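Local coordinates for protein alginate lyase (Paenibacillus sp. FPU-7, PDB 6KFN) that probably depolymerises alginate by beta-elimination, as an alginate lyase built on a right-handed parallel beta-helix, at residues T260-V271 with N284-Q294; S48-A56 with D80-K88. All coordinates share one frame; numbering follows the deposited sequence. Where two conformers were deposited one is given.

Overall arrangement
Both contacts join neighbouring coils of a right-handed parallel beta-helix. Along the chain, strand 51-55 comes first. The chain then runs through strands 63-65 and 73-77, and contact 2 closes this coil when strand 82-85 lies down beside 51-55. Contact 1 begins much later, near the C-terminal end. There 260-271 rounds a corner. The chain runs on through 272-283, and contact 1 closes that coil as 284-294 repeats the path of 260-271, pairing with it on two faces. The two contacts follow in series and neither nests in the other nor crosses it. The centres of contacts 1 and 2 are about 39 Å apart. Contact 2 ties early coils together, and contact 1 ties late ones.

Contact 1: T260-V271 with N284-Q294; sequences TVYLDQAAPYVV and NQRYPAGNLYQ
Thr-260 lies beside Gln-285 where successive coils of the parallel beta-helix pair, and Thr-260 CG2 touches the ring edge of Tyr-287, 3.6 Å from CE1. Val-261 bonds through its N and O to the next coil. The Tyr-262 ring lies nearly parallel to that of Tyr-287, with planes at 13°, but is slid aside so that they barely overlap. Past Leu-263 the chain bends round the guanidinium of Arg-286. Leu-263 CD1 lies over one face of this group and Gly-290 CA over the other. Gln-265 O takes two bonds, from Arg-286 NH1 at 2.8 Å and Arg-286 NH2 at 3.0 Å. Arg-286 NH1 also reaches Pro-268 O at 2.7 Å, in the carbonyl plane and almost straight (169°). The extended side chain, with CG anti to the backbone N (chi1 -169°), carries the charge between these main-chain carbonyls of the turn. Asn-291 N bonds to Ala-266 O, and Asn-291 ND2 to Ala-267 O. Tyr-269 is sandwiched: Asn-291 CB sits 3.5 Å from the ring centroid, and Gln-294 CB covers the opposite face. Val-271 resumes parallel pairing with Tyr-293. On the preceding coil, Tyr-230 meets Tyr-262, and strand 241-243 touches Val-261 and Val-271.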
# COMPACT_ATOMS: atom_id res chain seq x y z
N THR A 260 -11.01 7.22 -13.68
CA THR A 260 -12.31 6.78 -14.12
C THR A 260 -12.93 5.97 -13.00
O THR A 260 -12.29 5.02 -12.51
CB THR A 260 -12.21 5.95 -15.39
OG1 THR A 260 -11.64 6.75 -16.42
CG2 THR A 260 -13.61 5.50 -15.83
N VAL A 261 -14.13 6.34 -12.59
CA VAL A 261 -14.80 5.65 -11.51
C VAL A 261 -16.20 5.25 -11.90
O VAL A 261 -16.96 6.03 -12.48
CB VAL A 261 -14.75 6.47 -10.20
CG1 VAL A 261 -13.30 6.61 -9.70
CG2 VAL A 261 -15.39 7.85 -10.34
N TYR A 262 -16.55 4.02 -11.52
CA TYR A 262 -17.83 3.39 -11.80
C TYR A 262 -18.54 3.27 -10.47
O TYR A 262 -18.24 2.37 -9.66
CB TYR A 262 -17.61 2.03 -12.48
CG TYR A 262 -16.92 2.11 -13.80
CD1 TYR A 262 -17.62 2.33 -14.98
CD2 TYR A 262 -15.53 2.03 -13.89
CE1 TYR A 262 -16.99 2.47 -16.19
CE2 TYR A 262 -14.88 2.17 -15.08
CZ TYR A 262 -15.60 2.38 -16.26
OH TYR A 262 -14.99 2.54 -17.47
N LEU A 263 -19.47 4.20 -10.22
CA LEU A 263 -20.07 4.42 -8.91
C LEU A 263 -21.53 4.01 -8.80
O LEU A 263 -22.14 4.26 -7.77
CB LEU A 263 -19.87 5.87 -8.47
CG LEU A 263 -18.39 6.29 -8.36
CD1 LEU A 263 -18.30 7.77 -7.99
CD2 LEU A 263 -17.60 5.43 -7.43
N ASP A 264 -22.09 3.38 -9.86
CA ASP A 264 -23.38 2.71 -9.87
C ASP A 264 -24.59 3.64 -9.90
O ASP A 264 -25.52 3.40 -10.69
CB ASP A 264 -23.55 1.72 -8.71
CG ASP A 264 -22.39 0.75 -8.65
OD1 ASP A 264 -22.19 0.00 -9.64
OD2 ASP A 264 -21.66 0.75 -7.65
N GLN A 265 -24.62 4.61 -9.02
CA GLN A 265 -25.74 5.51 -8.81
C GLN A 265 -25.17 6.93 -8.77
O GLN A 265 -23.96 7.14 -8.80
CB GLN A 265 -26.48 5.12 -7.50
CG GLN A 265 -25.56 5.25 -6.30
CD GLN A 265 -26.15 4.91 -4.94
OE1 GLN A 265 -25.71 5.48 -3.92
NE2 GLN A 265 -27.07 3.96 -4.89
N ALA A 266 -26.06 7.91 -8.69
CA ALA A 266 -25.65 9.32 -8.78
C ALA A 266 -25.09 9.89 -7.47
O ALA A 266 -24.42 10.92 -7.52
CB ALA A 266 -26.83 10.18 -9.25
N ALA A 267 -25.33 9.29 -6.33
CA ALA A 267 -25.00 9.95 -5.08
C ALA A 267 -23.52 10.01 -4.72
O ALA A 267 -23.09 11.07 -4.24
CB ALA A 267 -25.79 9.35 -3.91
N PRO A 268 -22.70 8.97 -4.89
CA PRO A 268 -21.30 9.09 -4.44
C PRO A 268 -20.57 10.22 -5.17
O PRO A 268 -20.76 10.44 -6.36
CB PRO A 268 -20.73 7.72 -4.82
CG PRO A 268 -21.91 6.79 -4.70
CD PRO A 268 -23.06 7.58 -5.26
N TYR A 269 -19.68 10.91 -4.46
CA TYR A 269 -18.83 11.90 -5.10
C TYR A 269 -17.58 11.23 -5.67
O TYR A 269 -17.10 10.22 -5.15
CB TYR A 269 -18.44 13.03 -4.13
CG TYR A 269 -19.55 14.04 -3.99
CD1 TYR A 269 -20.66 13.81 -3.15
CD2 TYR A 269 -19.56 15.17 -4.75
CE1 TYR A 269 -21.69 14.73 -3.10
CE2 TYR A 269 -20.59 16.07 -4.72
CZ TYR A 269 -21.66 15.81 -3.90
OH TYR A 269 -22.73 16.69 -3.82
N VAL A 270 -17.03 11.84 -6.72
CA VAL A 270 -15.71 11.47 -7.20
C VAL A 270 -14.64 11.92 -6.22
O VAL A 270 -13.80 11.12 -5.79
CB VAL A 270 -15.49 12.01 -8.62
CG1 VAL A 270 -14.09 11.64 -9.11
CG2 VAL A 270 -16.54 11.47 -9.57
N VAL A 271 -14.66 13.22 -5.88
CA VAL A 271 -13.78 13.76 -4.83
C VAL A 271 -14.64 14.50 -3.83
O VAL A 271 -15.29 15.49 -4.19
CB VAL A 271 -12.68 14.69 -5.35
CG1 VAL A 271 -11.82 15.20 -4.18
CG2 VAL A 271 -11.82 14.00 -6.40
N ASN A 284 -11.31 13.71 -14.92
CA ASN A 284 -11.88 12.52 -14.29
C ASN A 284 -13.21 12.21 -14.96
O ASN A 284 -13.93 13.09 -15.40
CB ASN A 284 -12.06 12.73 -12.80
CG ASN A 284 -10.75 13.05 -12.11
OD1 ASN A 284 -9.83 12.23 -12.12
ND2 ASN A 284 -10.65 14.22 -11.51
N GLN A 285 -13.50 10.93 -15.09
CA GLN A 285 -14.71 10.42 -15.71
C GLN A 285 -15.50 9.62 -14.69
O GLN A 285 -14.96 8.75 -14.03
CB GLN A 285 -14.35 9.54 -16.90
CG GLN A 285 -13.69 10.27 -18.04
CD GLN A 285 -13.27 9.36 -19.20
OE1 GLN A 285 -12.11 9.35 -19.60
NE2 GLN A 285 -14.22 8.60 -19.75
N ARG A 286 -16.78 9.92 -14.60
CA ARG A 286 -17.69 9.28 -13.65
C ARG A 286 -18.77 8.53 -14.43
O ARG A 286 -19.35 9.10 -15.38
CB ARG A 286 -18.38 10.33 -12.78
CG ARG A 286 -19.14 9.74 -11.59
CD ARG A 286 -20.20 10.70 -11.08
NE ARG A 286 -20.71 10.32 -9.78
CZ ARG A 286 -21.57 9.34 -9.57
NH1 ARG A 286 -21.98 9.06 -8.36
NH2 ARG A 286 -22.04 8.60 -10.55
N TYR A 287 -19.10 7.32 -14.00
CA TYR A 287 -20.21 6.55 -14.52
C TYR A 287 -21.06 6.11 -13.34
O TYR A 287 -20.51 5.65 -12.34
CB TYR A 287 -19.71 5.31 -15.24
CG TYR A 287 -18.90 5.59 -16.44
CD1 TYR A 287 -17.52 5.80 -16.38
CD2 TYR A 287 -19.48 5.63 -17.68
CE1 TYR A 287 -16.79 6.01 -17.49
CE2 TYR A 287 -18.73 5.85 -18.81
CZ TYR A 287 -17.41 6.04 -18.70
OH TYR A 287 -16.62 6.25 -19.82
N PRO A 288 -22.40 6.16 -13.42
CA PRO A 288 -23.18 6.92 -14.40
C PRO A 288 -22.95 8.43 -14.15
O PRO A 288 -22.09 8.84 -13.36
CB PRO A 288 -24.60 6.50 -14.06
CG PRO A 288 -24.58 6.32 -12.56
CD PRO A 288 -23.24 5.64 -12.32
N ALA A 289 -23.75 9.27 -14.80
CA ALA A 289 -23.77 10.67 -14.44
C ALA A 289 -24.12 10.81 -12.96
O ALA A 289 -24.90 10.03 -12.41
CB ALA A 289 -24.84 11.38 -15.27
N GLY A 290 -23.54 11.81 -12.30
CA GLY A 290 -23.86 12.01 -10.90
C GLY A 290 -22.90 12.96 -10.25
O GLY A 290 -22.25 13.77 -10.93
N ASN A 291 -22.84 12.90 -8.93
CA ASN A 291 -22.09 13.87 -8.17
C ASN A 291 -20.59 13.79 -8.48
O ASN A 291 -19.98 12.72 -8.53
CB ASN A 291 -22.34 13.61 -6.71
CG ASN A 291 -23.74 14.06 -6.28
OD1 ASN A 291 -24.34 14.93 -6.91
ND2 ASN A 291 -24.23 13.50 -5.22
N LEU A 292 -19.99 14.97 -8.63
CA LEU A 292 -18.61 15.10 -9.05
C LEU A 292 -17.73 15.50 -7.86
O LEU A 292 -17.09 14.65 -7.24
CB LEU A 292 -18.55 16.04 -10.25
CG LEU A 292 -17.21 16.07 -10.97
CD1 LEU A 292 -16.78 14.67 -11.52
CD2 LEU A 292 -17.27 17.14 -12.04
N TYR A 293 -17.75 16.78 -7.52
CA TYR A 293 -16.85 17.32 -6.50
C TYR A 293 -17.61 18.04 -5.41
O TYR A 293 -18.59 18.76 -5.65
CB TYR A 293 -15.81 18.29 -7.15
CG TYR A 293 -15.08 17.66 -8.32
CD1 TYR A 293 -14.47 16.43 -8.21
CD2 TYR A 293 -14.98 18.31 -9.54
CE1 TYR A 293 -13.84 15.85 -9.26
CE2 TYR A 293 -14.32 17.73 -10.62
CZ TYR A 293 -13.76 16.48 -10.46
OH TYR A 293 -13.10 15.84 -11.50
N GLN A 294 -17.12 17.88 -4.18
CA GLN A 294 -17.62 18.60 -3.02
C GLN A 294 -16.42 19.15 -2.26
O GLN A 294 -15.40 18.47 -2.11
CB GLN A 294 -18.49 17.70 -2.11
CG GLN A 294 -19.30 18.58 -1.14
CD GLN A 294 -20.28 17.86 -0.24
OE1 GLN A 294 -20.18 16.64 -0.13
NE2 GLN A 294 -21.13 18.54 0.41
O HOH W 1 -10.65 9.81 -17.12
O HOH W 2 -11.90 6.24 -19.02
O HOH W 3 -15.77 2.94 -20.06
O HOH W 4 -21.06 2.47 -12.49

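Contact 2: S48-A56 with D80-K88; sequences SQPITIRSA and DYWNITGLK
The broad face of Trp-82 forms a flat bed for Ile-51. The branch methyl CG2 of Ile-51 stands over the six-membered ring of Trp-82, 3.6 Å from its centroid and 20° off the normal, a CH-pi contact. Ile-51 CD1 reaches Trp-82 CZ2 at 3.9 Å. CG2 faces the indole because it is anti to the backbone N, with CG1 turned beside that N (chi1 -53°). Ile-53 fills the next hollow. Ile-53 CG2 lies at the edge of the indole and packs on Ile-84 CG1 at 3.7 Å, while Ile-53 CG1 meets Leu-87 CD1 at 3.9 Å. A serine in place of Trp-82 would probably leave Ile-51 without its bed and Ala-43 O without the indole N-H. The other face carries Thr-52, Asn-83, Arg-54 and Thr-85. At the strand start Pro-50 CB rests near Asn-83 ND2, and a water joins Asn-83 ND2 (3.0 Å) to Thr-52 OG1 (2.7 Å). Asn-83 OD1 bonds to Gln-105 NE2. Five backbone bonds hold the parallel strands in step. The chemistry divides by face: apolar groups pack inside the coil, while outside a water bridges polar groups and Asp-26 pairs with the charge of Arg-54.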
# COMPACT_ATOMS: atom_id res chain seq x y z
N SER A 48 23.52 1.40 -6.37
CA SER A 48 24.39 0.61 -7.23
C SER A 48 24.48 -0.85 -6.79
O SER A 48 24.85 -1.71 -7.60
CB SER A 48 25.80 1.21 -7.22
OG SER A 48 25.80 2.54 -7.67
N GLN A 49 24.21 -1.12 -5.52
CA GLN A 49 24.32 -2.43 -4.89
C GLN A 49 23.05 -2.71 -4.08
O GLN A 49 23.13 -2.80 -2.86
CB GLN A 49 25.55 -2.54 -3.95
CG GLN A 49 26.93 -2.13 -4.47
CD GLN A 49 28.03 -2.20 -3.40
OE1 GLN A 49 28.58 -3.26 -3.09
NE2 GLN A 49 28.24 -1.03 -2.77
N PRO A 50 21.88 -2.85 -4.70
CA PRO A 50 20.67 -3.15 -3.92
C PRO A 50 20.79 -4.55 -3.34
O PRO A 50 21.61 -5.37 -3.77
CB PRO A 50 19.54 -3.03 -4.94
CG PRO A 50 20.22 -3.34 -6.26
CD PRO A 50 21.60 -2.74 -6.13
N ILE A 51 19.93 -4.83 -2.37
CA ILE A 51 19.78 -6.17 -1.81
C ILE A 51 18.46 -6.71 -2.35
O ILE A 51 17.43 -6.05 -2.21
CB ILE A 51 19.82 -6.19 -0.27
CG1 ILE A 51 21.05 -5.49 0.24
CG2 ILE A 51 19.78 -7.64 0.22
CD1 ILE A 51 21.17 -5.38 1.76
N THR A 52 18.48 -7.89 -2.98
CA THR A 52 17.30 -8.43 -3.63
C THR A 52 16.81 -9.67 -2.89
O THR A 52 17.60 -10.55 -2.55
CB THR A 52 17.61 -8.77 -5.09
OG1 THR A 52 18.00 -7.56 -5.75
CG2 THR A 52 16.43 -9.37 -5.83
N ILE A 53 15.48 -9.75 -2.70
CA ILE A 53 14.80 -10.99 -2.36
C ILE A 53 13.76 -11.22 -3.45
O ILE A 53 12.93 -10.35 -3.70
CB ILE A 53 14.18 -10.91 -0.97
CG1 ILE A 53 13.62 -12.31 -0.58
CG2 ILE A 53 13.37 -9.71 -0.76
CD1 ILE A 53 13.16 -12.31 0.86
N ARG A 54 13.83 -12.38 -4.10
CA ARG A 54 12.96 -12.63 -5.24
C ARG A 54 12.62 -14.09 -5.34
O ARG A 54 13.33 -14.95 -4.84
CB ARG A 54 13.57 -12.11 -6.54
CG ARG A 54 14.83 -12.86 -6.95
CD ARG A 54 15.39 -12.25 -8.21
NE ARG A 54 16.66 -12.86 -8.59
CZ ARG A 54 16.81 -13.88 -9.41
NH1 ARG A 54 15.77 -14.45 -10.01
NH2 ARG A 54 18.02 -14.35 -9.65
N SER A 55 11.55 -14.37 -6.07
CA SER A 55 11.22 -15.72 -6.43
C SER A 55 12.13 -16.15 -7.59
O SER A 55 12.47 -15.36 -8.49
CB SER A 55 9.72 -15.72 -6.79
OG SER A 55 9.21 -17.00 -6.98
N ALA A 56 12.46 -17.44 -7.59
CA ALA A 56 13.26 -18.01 -8.66
C ALA A 56 12.53 -17.95 -9.99
O ALA A 56 13.17 -17.90 -11.04
CB ALA A 56 13.66 -19.46 -8.33
N ASP A 80 17.50 0.19 3.73
CA ASP A 80 17.28 0.88 2.48
C ASP A 80 17.71 0.03 1.28
O ASP A 80 18.53 -0.88 1.39
CB ASP A 80 18.10 2.19 2.44
CG ASP A 80 17.72 3.18 3.50
OD1 ASP A 80 16.63 3.11 4.10
OD2 ASP A 80 18.53 4.12 3.68
N TYR A 81 17.16 0.36 0.10
CA TYR A 81 17.65 -0.20 -1.15
C TYR A 81 17.52 -1.73 -1.19
O TYR A 81 18.46 -2.44 -1.57
CB TYR A 81 19.07 0.28 -1.49
CG TYR A 81 19.11 1.71 -1.95
CD1 TYR A 81 18.69 2.02 -3.26
CD2 TYR A 81 19.56 2.73 -1.16
CE1 TYR A 81 18.70 3.30 -3.75
CE2 TYR A 81 19.57 4.08 -1.67
CZ TYR A 81 19.14 4.29 -2.95
OH TYR A 81 19.17 5.59 -3.44
N TRP A 82 16.32 -2.20 -0.87
CA TRP A 82 15.90 -3.56 -1.15
C TRP A 82 15.02 -3.58 -2.39
O TRP A 82 14.15 -2.73 -2.55
CB TRP A 82 15.07 -4.15 0.03
CG TRP A 82 15.90 -4.41 1.24
CD1 TRP A 82 16.40 -3.46 2.10
CD2 TRP A 82 16.40 -5.69 1.68
NE1 TRP A 82 17.15 -4.06 3.07
CE2 TRP A 82 17.20 -5.42 2.83
CE3 TRP A 82 16.23 -7.01 1.25
CZ2 TRP A 82 17.81 -6.43 3.54
CZ3 TRP A 82 16.85 -8.01 1.97
CH2 TRP A 82 17.63 -7.71 3.08
N ASN A 83 15.23 -4.59 -3.23
CA ASN A 83 14.31 -4.97 -4.31
C ASN A 83 13.64 -6.27 -3.90
O ASN A 83 14.31 -7.27 -3.69
CB ASN A 83 15.06 -5.17 -5.62
CG ASN A 83 15.65 -3.87 -6.17
OD1 ASN A 83 15.23 -2.76 -5.77
ND2 ASN A 83 16.55 -3.98 -7.12
N ILE A 84 12.33 -6.19 -3.74
CA ILE A 84 11.49 -7.30 -3.28
C ILE A 84 10.58 -7.64 -4.45
O ILE A 84 9.72 -6.83 -4.82
CB ILE A 84 10.69 -6.88 -2.03
CG1 ILE A 84 11.63 -6.43 -0.91
CG2 ILE A 84 9.79 -8.01 -1.59
CD1 ILE A 84 10.99 -5.58 0.14
N THR A 85 10.80 -8.81 -5.08
CA THR A 85 10.28 -9.05 -6.42
C THR A 85 9.64 -10.42 -6.53
O THR A 85 10.25 -11.44 -6.22
CB THR A 85 11.43 -8.94 -7.45
OG1 THR A 85 12.07 -7.68 -7.26
CG2 THR A 85 10.90 -9.08 -8.85
N GLY A 86 8.42 -10.45 -7.09
CA GLY A 86 7.84 -11.70 -7.53
C GLY A 86 7.39 -12.64 -6.45
O GLY A 86 7.21 -13.81 -6.73
N LEU A 87 7.16 -12.18 -5.26
CA LEU A 87 6.81 -13.01 -4.12
C LEU A 87 5.35 -12.87 -3.75
O LEU A 87 4.73 -11.83 -3.95
CB LEU A 87 7.65 -12.58 -2.91
CG LEU A 87 9.17 -12.84 -3.08
CD1 LEU A 87 9.96 -12.13 -2.01
CD2 LEU A 87 9.45 -14.30 -2.99
N LYS A 88 4.84 -13.91 -3.13
CA LYS A 88 3.57 -13.87 -2.41
C LYS A 88 3.85 -13.64 -0.93
O LYS A 88 4.84 -14.16 -0.39
CB LYS A 88 2.81 -15.18 -2.62
CG LYS A 88 2.39 -15.44 -4.04
CD LYS A 88 1.74 -16.81 -4.26
CE LYS A 88 1.16 -16.98 -5.61
NZ LYS A 88 0.55 -18.34 -5.71
O HOH W 5 16.93 -6.76 -8.10
O HOH W 6 11.09 -13.02 -9.07